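Local atomic coordinates of methyl-coenzyme M reductase I beta subunit (Methanosarcina barkeri, PDB entry 1E6Y), a protein that forms part of the methyl-coenzyme M reductase complex, which uses coenzyme B and the nickel cofactor F430 to release methane from methyl-coenzyme M. Residues L184-R189 with F220-A225; A204-A209 with E424-V429; E230-L235 with D295-N300; P342-G347 with R383-P388. All coordinates share one frame; numbering follows the deposited sequence.

Contact 1 of 4, residues L184-R189 with F220-A225; sequences LGFSLR and FEMGGA
Met222 has the largest share of the contact, and its sulfur meets both Phe186 and Arg189. Met222 SD lies 4.1 Å from the centroid of the Phe186 ring, 33° off the ring normal. This is an oblique Met-aromatic contact. The Met222 chain bends at its last torsion (chi3 56°), which brings CE to 3.6 Å from Phe186 CE1. Arg189 crosses Met222 at about a right angle, with Arg189 NH2 3.4 Å from Met222 SD. Arg189 CD also lies over the rim of one face of the Phe186 ring. The guanidinium is held elsewhere, by a salt bridge from Arg189 NH1 to Glu215.

The backbones approach closely at Gly185 and Met222, whose CA atoms are 4.2 Å apart. A CB on Gly185 would collide with Glu221 O and Met222 N. Met222 CG packs on the carbonyl oxygens of Leu184 and Gly185, 3.5 Å from Leu184 O. Helix 204-221 finishes here in a Schellman motif, with Gly223 at positive phi. The loop 184-189 therefore packs against a helix C-terminus.

The polar link runs through a water. It donates to Gly185 O and, at 2.8 Å, to Glu221 OE1, and it accepts from Leu188 N. The Glu221 carboxylate also accepts from Ala121 N and Asp122 N of the second subunit, a second copy of this protein.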
loop_
_atom_site.group_PDB
_atom_site.type_symbol
_atom_site.label_atom_id
_atom_site.label_comp_id
_atom_site.label_asym_id
_atom_site.label_seq_id
_atom_site.Cartn_x
_atom_site.Cartn_y
_atom_site.Cartn_z
ATOM N N LEU E 184 1.411 15.578 1.159
ATOM C CA LEU E 184 0.425 16.323 1.928
ATOM C C LEU E 184 0.137 17.658 1.242
ATOM O O LEU E 184 1.054 18.436 0.969
ATOM C CB LEU E 184 0.952 16.546 3.346
ATOM C CG LEU E 184 1.521 15.288 4.014
ATOM C CD1 LEU E 184 2.166 15.651 5.336
ATOM C CD2 LEU E 184 0.418 14.258 4.216
ATOM N N GLY E 185 -1.131 17.888 0.912
ATOM C CA GLY E 185 -1.511 19.067 0.151
ATOM C C GLY E 185 -1.570 18.816 -1.349
ATOM O O GLY E 185 -1.614 19.760 -2.139
ATOM N N PHE E 186 -1.675 17.546 -1.736
ATOM C CA PHE E 186 -1.535 17.152 -3.136
ATOM C C PHE E 186 -2.839 16.863 -3.874
ATOM O O PHE E 186 -2.813 16.563 -5.066
ATOM C CB PHE E 186 -0.615 15.931 -3.251
ATOM C CG PHE E 186 0.820 16.282 -3.526
ATOM C CD1 PHE E 186 1.615 16.838 -2.529
ATOM C CD2 PHE E 186 1.370 16.076 -4.792
ATOM C CE1 PHE E 186 2.943 17.187 -2.788
ATOM C CE2 PHE E 186 2.695 16.422 -5.061
ATOM C CZ PHE E 186 3.484 16.978 -4.059
ATOM N N SER E 187 -3.973 16.983 -3.191
ATOM C CA SER E 187 -5.256 16.602 -3.787
ATOM C C SER E 187 -5.587 17.368 -5.069
ATOM O O SER E 187 -6.002 16.772 -6.063
ATOM C CB SER E 187 -6.385 16.778 -2.774
ATOM O OG SER E 187 -6.264 15.849 -1.711
ATOM N N LEU E 188 -5.360 18.681 -5.059
ATOM C CA LEU E 188 -5.639 19.518 -6.226
ATOM C C LEU E 188 -4.588 19.339 -7.321
ATOM O O LEU E 188 -4.755 19.834 -8.437
ATOM C CB LEU E 188 -5.726 20.995 -5.818
ATOM C CG LEU E 188 -6.834 21.341 -4.818
ATOM C CD1 LEU E 188 -6.737 22.799 -4.399
ATOM C CD2 LEU E 188 -8.192 21.044 -5.437
ATOM N N ARG E 189 -3.508 18.631 -7.001
ATOM C CA ARG E 189 -2.510 18.284 -8.012
ATOM C C ARG E 189 -2.825 16.985 -8.712
ATOM O O ARG E 189 -2.272 16.711 -9.782
ATOM C CB ARG E 189 -1.126 18.251 -7.366
ATOM C CG ARG E 189 -0.783 19.544 -6.637
ATOM C CD ARG E 189 0.702 19.678 -6.340
ATOM N NE ARG E 189 1.441 19.870 -7.600
ATOM C CZ ARG E 189 2.789 19.856 -7.585
ATOM N NH1 ARG E 189 3.366 20.062 -8.768
ATOM N NH2 ARG E 189 3.443 19.657 -6.461
ATOM N N PHE E 220 0.189 25.937 -2.590
ATOM C CA PHE E 220 -0.229 26.674 -1.404
ATOM C C PHE E 220 -0.673 25.734 -0.284
ATOM O O PHE E 220 -0.301 25.924 0.874
ATOM C CB PHE E 220 -1.354 27.653 -1.749
ATOM C CG PHE E 220 -0.865 29.013 -2.170
ATOM C CD1 PHE E 220 -0.189 29.183 -3.374
ATOM C CD2 PHE E 220 -1.062 30.121 -1.352
ATOM C CE1 PHE E 220 0.287 30.436 -3.756
ATOM C CE2 PHE E 220 -0.591 31.378 -1.725
ATOM C CZ PHE E 220 0.084 31.536 -2.928
ATOM N N GLU E 221 -1.428 24.696 -0.631
ATOM C CA GLU E 221 -1.886 23.740 0.373
ATOM C C GLU E 221 -0.740 22.854 0.877
ATOM O O GLU E 221 -0.786 22.352 2.002
ATOM C CB GLU E 221 -3.024 22.876 -0.181
ATOM C CG GLU E 221 -3.814 22.160 0.911
ATOM C CD GLU E 221 -5.044 21.426 0.406
ATOM O OE1 GLU E 221 -5.248 21.336 -0.824
ATOM O OE2 GLU E 221 -5.813 20.933 1.255
ATOM N N MET E 222 0.306 22.720 0.061
ATOM C CA MET E 222 1.530 22.007 0.445
ATOM C C MET E 222 2.395 22.818 1.410
ATOM O O MET E 222 3.400 22.320 1.917
ATOM C CB MET E 222 2.372 21.686 -0.794
ATOM C CG MET E 222 1.826 20.588 -1.683
ATOM S SD MET E 222 2.579 20.639 -3.314
ATOM C CE MET E 222 4.336 20.539 -2.899
ATOM N N GLY E 223 2.040 24.086 1.604
ATOM C CA GLY E 223 2.861 24.972 2.411
ATOM C C GLY E 223 4.123 25.391 1.681
ATOM O O GLY E 223 5.129 25.722 2.312
ATOM N N GLY E 224 4.069 25.367 0.351
ATOM C CA GLY E 224 5.220 25.726 -0.458
ATOM C C GLY E 224 5.180 27.160 -0.955
ATOM O O GLY E 224 5.969 27.548 -1.819
ATOM N N ALA E 225 4.258 27.949 -0.408
ATOM C CA ALA E 225 4.159 29.365 -0.745
ATOM C C ALA E 225 4.054 30.188 0.532
ATOM O O ALA E 225 3.207 31.075 0.653
ATOM C CB ALA E 225 2.955 29.610 -1.641
HETATM O O HOH W 1 -4.023 20.475 -3.179
#

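Contact 2 of 4, residues A204-A209 with E424-V429; sequences AMNASA and EPIKAV
Asn206 and Glu424 come within 6.2 Å of each other at their CA atoms, where the N-terminal turn of helix 204-221 meets the start of helix 425-429. This is a helix-helix crossing near the C terminus of the chain. The short axes approach to 9.8 Å, and their directions differ by 58°. Glu424 sits at the N-cap position of the second helix, and Pro425 is the first residue of the helix proper.

The side chains meet without a direct hydrogen bond. Ala209 CB, a small methyl group, fits against two partners at once. It lies 3.7 Å from Pro425 CG and 3.6 Å from Ile426 CG1. Ile426 holds CG1 anti to the carbonyl carbon (chi1 -54°), which lays the CG1-CD1 arm alongside Ala209. Met205 CG touches the end of that arm more loosely. The ring of Pro425 also rests on the first helix, with Pro425 CG against Asn206 O. Outside the pair, Leu210 and Ile213 of helix 204-221 extend the floor under Pro425, and Leu14 of strand 13-19 packs on Ile426.

Asn206 uses both ends of its amide, each through a water. One water donates to Asn206 OD1 and accepts from Lys427 N. The other accepts from Asn206 ND2 and donates to Glu424 OE2 at 2.7 Å, the same oxygen that Lys427 NZ meets at 3.0 Å in a salt bridge.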
loop_
_atom_site.group_PDB
_atom_site.type_symbol
_atom_site.label_atom_id
_atom_site.label_comp_id
_atom_site.label_asym_id
_atom_site.label_seq_id
_atom_site.Cartn_x
_atom_site.Cartn_y
_atom_site.Cartn_z
ATOM N N ALA E 204 -5.513 26.163 -25.655
ATOM C CA ALA E 204 -4.187 25.980 -25.069
ATOM C C ALA E 204 -3.925 26.854 -23.841
ATOM O O ALA E 204 -3.610 26.338 -22.765
ATOM C CB ALA E 204 -3.115 26.220 -26.125
ATOM N N MET E 205 -4.099 28.165 -23.979
ATOM C CA MET E 205 -3.761 29.075 -22.890
ATOM C C MET E 205 -4.752 29.039 -21.728
ATOM O O MET E 205 -4.377 29.289 -20.585
ATOM C CB MET E 205 -3.616 30.509 -23.397
ATOM C CG MET E 205 -2.953 31.415 -22.371
ATOM S SD MET E 205 -2.705 33.093 -22.941
ATOM C CE MET E 205 -1.780 32.778 -24.471
ATOM N N ASN E 206 -6.011 28.720 -22.013
ATOM C CA ASN E 206 -6.990 28.532 -20.946
ATOM C C ASN E 206 -6.763 27.207 -20.221
ATOM O O ASN E 206 -7.029 27.093 -19.024
ATOM C CB ASN E 206 -8.417 28.604 -21.501
ATOM C CG ASN E 206 -8.924 30.033 -21.622
ATOM O OD1 ASN E 206 -8.488 30.921 -20.887
ATOM N ND2 ASN E 206 -9.839 30.265 -22.558
ATOM N N ALA E 207 -6.223 26.227 -20.940
ATOM C CA ALA E 207 -5.825 24.957 -20.338
ATOM C C ALA E 207 -4.660 25.158 -19.369
ATOM O O ALA E 207 -4.701 24.684 -18.232
ATOM C CB ALA E 207 -5.441 23.951 -21.425
ATOM N N SER E 208 -3.643 25.896 -19.803
ATOM C CA SER E 208 -2.507 26.175 -18.935
ATOM C C SER E 208 -2.893 27.114 -17.788
ATOM O O SER E 208 -2.398 26.966 -16.670
ATOM C CB SER E 208 -1.332 26.750 -19.739
ATOM O OG SER E 208 -1.711 27.885 -20.495
ATOM N N ALA E 209 -3.872 27.984 -18.029
ATOM C CA ALA E 209 -4.350 28.896 -16.994
ATOM C C ALA E 209 -5.072 28.148 -15.878
ATOM O O ALA E 209 -4.776 28.344 -14.695
ATOM C CB ALA E 209 -5.270 29.942 -17.600
ATOM N N GLU E 424 -13.109 29.582 -19.025
ATOM C CA GLU E 424 -12.436 30.870 -19.193
ATOM C C GLU E 424 -11.862 31.400 -17.883
ATOM O O GLU E 424 -12.329 32.406 -17.347
ATOM C CB GLU E 424 -13.397 31.895 -19.803
ATOM C CG GLU E 424 -13.840 31.549 -21.215
ATOM C CD GLU E 424 -14.476 32.717 -21.930
ATOM O OE1 GLU E 424 -15.652 33.023 -21.641
ATOM O OE2 GLU E 424 -13.807 33.318 -22.797
ATOM N N PRO E 425 -10.815 30.737 -17.362
ATOM C CA PRO E 425 -10.330 30.978 -16.000
ATOM C C PRO E 425 -9.619 32.316 -15.817
ATOM O O PRO E 425 -9.655 32.888 -14.730
ATOM C CB PRO E 425 -9.400 29.794 -15.737
ATOM C CG PRO E 425 -8.927 29.395 -17.092
ATOM C CD PRO E 425 -10.111 29.605 -17.997
ATOM N N ILE E 426 -8.992 32.820 -16.879
ATOM C CA ILE E 426 -8.319 34.116 -16.820
ATOM C C ILE E 426 -9.346 35.241 -16.694
ATOM O O ILE E 426 -9.201 36.137 -15.861
ATOM C CB ILE E 426 -7.452 34.376 -18.076
ATOM C CG1 ILE E 426 -6.481 33.215 -18.301
ATOM C CG2 ILE E 426 -6.680 35.679 -17.909
ATOM C CD1 ILE E 426 -5.620 33.361 -19.544
ATOM N N LYS E 427 -10.393 35.170 -17.513
ATOM C CA LYS E 427 -11.516 36.096 -17.425
ATOM C C LYS E 427 -12.219 36.000 -16.072
ATOM O O LYS E 427 -12.674 37.008 -15.529
ATOM C CB LYS E 427 -12.518 35.821 -18.547
ATOM C CG LYS E 427 -12.034 36.247 -19.927
ATOM C CD LYS E 427 -13.140 36.124 -20.964
ATOM C CE LYS E 427 -12.641 36.525 -22.345
ATOM N NZ LYS E 427 -13.647 36.219 -23.404
ATOM N N ALA E 428 -12.284 34.788 -15.525
ATOM C CA ALA E 428 -12.851 34.560 -14.197
ATOM C C ALA E 428 -12.046 35.294 -13.126
ATOM O O ALA E 428 -12.608 36.007 -12.293
ATOM C CB ALA E 428 -12.883 33.062 -13.892
ATOM N N VAL E 429 -10.727 35.138 -13.173
ATOM C CA VAL E 429 -9.842 35.755 -12.192
ATOM C C VAL E 429 -9.821 37.279 -12.318
ATOM O O VAL E 429 -9.763 37.985 -11.311
ATOM C CB VAL E 429 -8.403 35.198 -12.315
ATOM C CG1 VAL E 429 -7.454 35.981 -11.425
ATOM C CG2 VAL E 429 -8.383 33.727 -11.928
HETATM O O HOH W 2 -9.929 33.141 -19.777
HETATM O O HOH W 3 -11.128 33.075 -22.364
#

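Contact 3 of 4, residues E230-L235 with D295-N300; sequences ERHQLL and DVPKWN
Arg231 and Asp295 form a salt bridge that joins two helices running in nearly the same direction, helix 228-241 and the first turns of helix 296-318. The short axes approach to 8.7 Å and cross at -25°. The two side chains meet tip to tip. Arg231 grips the carboxylate end-on, one nitrogen to each oxygen and both on syn lone pairs. Arg231 NH1 is 2.8 Å from Asp295 OD2, and Arg231 NH2 is 2.9 Å from Asp295 OD1 in a bond close to straight (169°). The Arg231 chain is extended from CG to NE, which carries the guanidinium across to the other helix. Arg231 NE has a further salt-bridge partner in Asp2. One face of the guanidinium is covered by Leu235 CD1, 3.7 Å above its plane.

Pro297 packs against helix 228-241. Pro297 CB touches Leu235 CD1 and His232 CD2. The Asn300 amide lies against the imidazole of His232, their planes 24° apart, and Asn300 OD1 accepts from Asp345 N. His232 NE2 itself pairs with Tyr346 OH, while His232 ND1 donates to Gln233 OE1. A water donates to His232 O at 2.7 Å and to Pro297 O, and accepts from Asn300 ND2. His232 and Pro297 also meet Pro246 of the gamma subunit.

Asp295 OD1 also accepts from Lys298 N, at 3.2 Å, from above the carboxylate plane. An alanine here would probably leave Arg231 without its cross-helix partner and Lys298 N without its cap. Asp295 is thus an aspartate N-cap that serves both its own helix start and an interhelical salt bridge.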
loop_
_atom_site.group_PDB
_atom_site.type_symbol
_atom_site.label_atom_id
_atom_site.label_comp_id
_atom_site.label_asym_id
_atom_site.label_seq_id
_atom_site.Cartn_x
_atom_site.Cartn_y
_atom_site.Cartn_z
ATOM N N GLU E 230 5.760 32.882 -1.142
ATOM C CA GLU E 230 4.468 33.312 -1.664
ATOM C C GLU E 230 4.635 34.231 -2.869
ATOM O O GLU E 230 4.049 33.971 -3.920
ATOM C CB GLU E 230 3.615 34.009 -0.598
ATOM C CG GLU E 230 2.258 34.441 -1.159
ATOM C CD GLU E 230 1.269 34.920 -0.116
ATOM O OE1 GLU E 230 1.672 35.629 0.827
ATOM O OE2 GLU E 230 0.065 34.641 -0.288
ATOM N N ARG E 231 5.441 35.289 -2.736
ATOM C CA ARG E 231 5.731 36.137 -3.901
ATOM C C ARG E 231 6.284 35.295 -5.051
ATOM O O ARG E 231 5.898 35.436 -6.200
ATOM C CB ARG E 231 6.737 37.231 -3.523
ATOM C CG ARG E 231 7.228 38.063 -4.712
ATOM C CD ARG E 231 8.297 39.089 -4.299
ATOM N NE ARG E 231 8.521 39.967 -5.457
ATOM C CZ ARG E 231 9.585 39.985 -6.255
ATOM N NH1 ARG E 231 9.590 40.830 -7.286
ATOM N NH2 ARG E 231 10.639 39.199 -6.058
ATOM N N HIS E 232 7.185 34.377 -4.711
ATOM C CA HIS E 232 7.817 33.500 -5.698
ATOM C C HIS E 232 6.798 32.731 -6.545
ATOM O O HIS E 232 6.858 32.758 -7.777
ATOM C CB HIS E 232 8.750 32.513 -4.991
ATOM C CG HIS E 232 9.619 31.730 -5.924
ATOM N ND1 HIS E 232 9.245 30.506 -6.441
ATOM C CD2 HIS E 232 10.852 31.985 -6.421
ATOM C CE1 HIS E 232 10.211 30.042 -7.212
ATOM N NE2 HIS E 232 11.199 30.920 -7.216
ATOM N N GLN E 233 5.833 32.094 -5.887
ATOM C CA GLN E 233 4.839 31.291 -6.595
ATOM C C GLN E 233 3.807 32.142 -7.332
ATOM O O GLN E 233 3.369 31.788 -8.426
ATOM C CB GLN E 233 4.139 30.337 -5.621
ATOM C CG GLN E 233 5.067 29.278 -5.027
ATOM C CD GLN E 233 5.851 28.529 -6.090
ATOM O OE1 GLN E 233 7.070 28.664 -6.186
ATOM N NE2 GLN E 233 5.152 27.749 -6.909
ATOM N N LEU E 234 3.476 33.297 -6.762
ATOM C CA LEU E 234 2.460 34.169 -7.341
ATOM C C LEU E 234 2.951 34.918 -8.577
ATOM O O LEU E 234 2.167 35.197 -9.481
ATOM C CB LEU E 234 1.945 35.156 -6.291
ATOM C CG LEU E 234 1.087 34.522 -5.193
ATOM C CD1 LEU E 234 0.628 35.586 -4.215
ATOM C CD2 LEU E 234 -0.106 33.817 -5.814
ATOM N N LEU E 235 4.249 35.209 -8.637
ATOM C CA LEU E 235 4.850 35.716 -9.868
ATOM C C LEU E 235 4.760 34.663 -10.976
ATOM O O LEU E 235 4.409 34.978 -12.112
ATOM C CB LEU E 235 6.311 36.109 -9.631
ATOM C CG LEU E 235 6.541 37.431 -8.892
ATOM C CD1 LEU E 235 8.000 37.540 -8.491
ATOM C CD2 LEU E 235 6.137 38.605 -9.774
ATOM N N ASP E 295 16.456 40.310 -9.897
ATOM C CA ASP E 295 15.299 39.880 -9.115
ATOM C C ASP E 295 15.113 38.401 -9.410
ATOM O O ASP E 295 14.696 38.030 -10.505
ATOM C CB ASP E 295 14.046 40.662 -9.529
ATOM C CG ASP E 295 12.857 40.425 -8.595
ATOM O OD1 ASP E 295 12.646 39.281 -8.144
ATOM O OD2 ASP E 295 12.088 41.380 -8.364
ATOM N N VAL E 296 15.483 37.558 -8.451
ATOM C CA VAL E 296 15.532 36.118 -8.684
ATOM C C VAL E 296 14.149 35.497 -8.914
ATOM O O VAL E 296 13.947 34.806 -9.913
ATOM C CB VAL E 296 16.270 35.381 -7.532
ATOM C CG1 VAL E 296 16.221 33.870 -7.751
ATOM C CG2 VAL E 296 17.721 35.854 -7.458
ATOM N N PRO E 297 13.157 35.810 -8.054
ATOM C CA PRO E 297 11.806 35.295 -8.316
ATOM C C PRO E 297 11.197 35.788 -9.633
ATOM O O PRO E 297 10.473 35.049 -10.297
ATOM C CB PRO E 297 11.003 35.768 -7.103
ATOM C CG PRO E 297 12.026 35.914 -6.018
ATOM C CD PRO E 297 13.243 36.448 -6.729
ATOM N N LYS E 298 11.526 37.014 -10.034
ATOM C CA LYS E 298 11.046 37.546 -11.309
ATOM C C LYS E 298 11.692 36.857 -12.505
ATOM O O LYS E 298 11.031 36.595 -13.507
ATOM C CB LYS E 298 11.298 39.049 -11.395
ATOM C CG LYS E 298 10.069 39.883 -11.123
ATOM C CD LYS E 298 10.161 41.212 -11.837
ATOM C CE LYS E 298 8.910 42.017 -11.624
ATOM N NZ LYS E 298 9.229 43.464 -11.572
ATOM N N TRP E 299 12.993 36.599 -12.410
ATOM C CA TRP E 299 13.692 35.842 -13.443
ATOM C C TRP E 299 13.074 34.454 -13.581
ATOM O O TRP E 299 12.854 33.971 -14.691
ATOM C CB TRP E 299 15.185 35.715 -13.113
ATOM C CG TRP E 299 15.884 34.692 -13.963
ATOM C CD1 TRP E 299 16.440 33.518 -13.541
ATOM C CD2 TRP E 299 15.999 34.701 -15.391
ATOM N NE1 TRP E 299 16.885 32.789 -14.618
ATOM C CE2 TRP E 299 16.630 33.492 -15.767
ATOM C CE3 TRP E 299 15.627 35.610 -16.393
ATOM C CZ2 TRP E 299 16.898 33.169 -17.102
ATOM C CZ3 TRP E 299 15.893 35.287 -17.722
ATOM C CH2 TRP E 299 16.524 34.075 -18.062
ATOM N N ASN E 300 12.795 33.823 -12.445
ATOM C CA ASN E 300 12.134 32.524 -12.441
ATOM C C ASN E 300 10.792 32.576 -13.168
ATOM O O ASN E 300 10.474 31.681 -13.952
ATOM C CB ASN E 300 11.929 32.035 -11.005
ATOM C CG ASN E 300 11.354 30.640 -10.952
ATOM O OD1 ASN E 300 12.030 29.673 -11.296
ATOM N ND2 ASN E 300 10.074 30.536 -10.616
HETATM O O HOH W 4 8.680 32.910 -9.831
#

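Contact 4 of 4, residues P342-G347 with R383-P388; sequences PGCDYG and RGFAIP
Asp345 is the acceptor at the centre of this buried contact, and Arg383 supplies three of its donors. Arg383 NE and Arg383 NH1 both point at one oxygen, each 2.9 Å from Asp345 OD1. The NE bond uses the syn lone pair, and the NH1 bond runs nearly along the C-O direction. Carboxylate and guanidinium are almost coplanar, 6° apart. The Arg383 chain bends at chi3 (-74°), turning this side of the guanidinium back onto the carboxylate. The second oxygen, Asp345 OD2, lies 2.7 Å from Arg383 N and is also hydrogen-bonded to Ser382 OG. Both oxygens thus have two partners, which would be expected to stabilise a buried negative charge. An asparagine in its place would probably leave Arg383 without its countercharge and disturb the bond at Arg383 N.

The flat groups fit around this pair. The Phe385 ring presents its edge to the carboxylate, with Phe385 CD1 3.7 Å from Asp345 OD2. One face of that ring is covered by Arg383 O, which accepts from Gln233 NE2 and Gln216 NE2. Cys344 SG lies 4.5 Å from the Phe385 ring centroid, an oblique sulfur-aromatic contact. Tyr346 CE2 meets Arg383 NH1 edge to edge at 3.7 Å, and the hydroxyl of Tyr346 turns to His232 of helix 228-241.

The result is a buried Asp-Arg salt bridge between two loops, each of which leads into a helix. Helix 348-358 follows the first loop and ends at Phe358, which lines the coenzyme M and coenzyme B pockets; the contact itself lies away from those pockets.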
loop_
_atom_site.group_PDB
_atom_site.type_symbol
_atom_site.label_atom_id
_atom_site.label_comp_id
_atom_site.label_asym_id
_atom_site.label_seq_id
_atom_site.Cartn_x
_atom_site.Cartn_y
_atom_site.Cartn_z
ATOM N N PRO E 342 20.159 30.104 -13.777
ATOM C CA PRO E 342 19.367 28.882 -13.592
ATOM C C PRO E 342 18.038 28.919 -14.341
ATOM O O PRO E 342 17.413 29.975 -14.471
ATOM C CB PRO E 342 19.164 28.816 -12.078
ATOM C CG PRO E 342 19.235 30.239 -11.645
ATOM C CD PRO E 342 20.303 30.846 -12.514
ATOM N N GLY E 343 17.647 27.768 -14.878
ATOM C CA GLY E 343 16.369 27.654 -15.554
ATOM C C GLY E 343 15.212 27.724 -14.577
ATOM O O GLY E 343 15.412 27.893 -13.368
ATOM N N CYS E 344 13.997 27.573 -15.095
ATOM C CA CYS E 344 12.798 27.702 -14.280
ATOM C C CYS E 344 12.780 26.694 -13.134
ATOM O O CYS E 344 13.117 25.523 -13.316
ATOM C CB CYS E 344 11.546 27.527 -15.135
ATOM S SG CYS E 344 10.022 27.825 -14.219
ATOM N N ASP E 345 12.459 27.187 -11.942
ATOM C CA ASP E 345 12.434 26.384 -10.723
ATOM C C ASP E 345 13.826 25.841 -10.391
ATOM O O ASP E 345 13.963 24.818 -9.717
ATOM C CB ASP E 345 11.425 25.235 -10.865
ATOM C CG ASP E 345 10.660 24.952 -9.579
ATOM O OD1 ASP E 345 10.900 25.619 -8.554
ATOM O OD2 ASP E 345 9.813 24.043 -9.594
ATOM N N TYR E 346 14.851 26.540 -10.881
ATOM C CA TYR E 346 16.248 26.274 -10.545
ATOM C C TYR E 346 16.663 24.837 -10.849
ATOM O O TYR E 346 17.399 24.207 -10.086
ATOM C CB TYR E 346 16.508 26.633 -9.076
ATOM C CG TYR E 346 15.880 27.953 -8.689
ATOM C CD1 TYR E 346 16.203 29.120 -9.382
ATOM C CD2 TYR E 346 14.833 28.004 -7.767
ATOM C CE1 TYR E 346 15.490 30.293 -9.185
ATOM C CE2 TYR E 346 14.115 29.177 -7.558
ATOM C CZ TYR E 346 14.445 30.316 -8.277
ATOM O OH TYR E 346 13.705 31.466 -8.124
ATOM N N GLY E 347 16.236 24.359 -12.015
ATOM C CA GLY E 347 16.579 23.022 -12.452
ATOM C C GLY E 347 15.412 22.053 -12.420
ATOM O O GLY E 347 15.440 21.040 -13.115
ATOM N N ARG E 383 7.460 22.993 -8.857
ATOM C CA ARG E 383 6.416 23.657 -8.064
ATOM C C ARG E 383 5.344 24.311 -8.906
ATOM O O ARG E 383 5.083 25.532 -8.820
ATOM C CB ARG E 383 7.102 24.614 -7.091
ATOM C CG ARG E 383 7.992 23.913 -6.074
ATOM C CD ARG E 383 8.671 24.908 -5.160
ATOM N NE ARG E 383 9.755 25.577 -5.931
ATOM C CZ ARG E 383 10.524 26.462 -5.313
ATOM N NH1 ARG E 383 11.488 26.997 -6.087
ATOM N NH2 ARG E 383 10.406 26.849 -4.058
ATOM N N GLY E 384 4.694 23.491 -9.728
ATOM C CA GLY E 384 3.537 23.935 -10.481
ATOM C C GLY E 384 3.842 24.518 -11.846
ATOM O O GLY E 384 2.921 24.917 -12.556
ATOM N N PHE E 385 5.114 24.534 -12.240
ATOM C CA PHE E 385 5.521 25.234 -13.461
ATOM C C PHE E 385 5.609 24.328 -14.689
ATOM O O PHE E 385 5.840 24.808 -15.801
ATOM C CB PHE E 385 6.861 25.946 -13.245
ATOM C CG PHE E 385 6.857 26.918 -12.096
ATOM C CD1 PHE E 385 7.778 26.794 -11.059
ATOM C CD2 PHE E 385 5.903 27.932 -12.027
ATOM C CE1 PHE E 385 7.750 27.662 -9.967
ATOM C CE2 PHE E 385 5.866 28.806 -10.937
ATOM C CZ PHE E 385 6.791 28.669 -9.906
ATOM N N ALA E 386 5.385 23.029 -14.498
ATOM C CA ALA E 386 5.533 22.062 -15.583
ATOM C C ALA E 386 4.189 21.598 -16.147
ATOM O O ALA E 386 3.970 21.633 -17.359
ATOM C CB ALA E 386 6.347 20.860 -15.101
ATOM N N ILE E 387 3.284 21.189 -15.263
ATOM C CA ILE E 387 2.008 20.608 -15.669
ATOM C C ILE E 387 1.097 21.534 -16.494
ATOM O O ILE E 387 0.420 21.069 -17.415
ATOM C CB ILE E 387 1.249 20.052 -14.431
ATOM C CG1 ILE E 387 1.945 18.777 -13.943
ATOM C CG2 ILE E 387 -0.215 19.755 -14.766
ATOM C CD1 ILE E 387 1.955 17.654 -14.970
ATOM N N PRO E 388 1.110 22.856 -16.222
ATOM C CA PRO E 388 0.346 23.764 -17.088
ATOM C C PRO E 388 0.748 23.697 -18.565
ATOM O O PRO E 388 -0.110 23.747 -19.448
ATOM C CB PRO E 388 0.618 25.138 -16.482
ATOM C CG PRO E 388 0.810 24.845 -15.038
ATOM C CD PRO E 388 1.585 23.549 -15.012
#

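From the N terminus, the chain first gives the loop 184-189, then the start of helix 204-221. Contact 1 closes at the far end of that helix, around 220-225. Contact 2 starts on the same helix but closes only at 424-429, so the two cross. Within the long span of contact 2, contact 3 joins helices 228-241 and 296-318, and then contact 4 joins the loops before helices 348-358 and 387-395. Contacts 3 and 4 touch directly, with polar side chains of the helix pair reaching the loop 342-347. Phe220 packs on Leu234, linking contacts 1 and 3, and Ser208 meets Pro388, linking contacts 2 and 4.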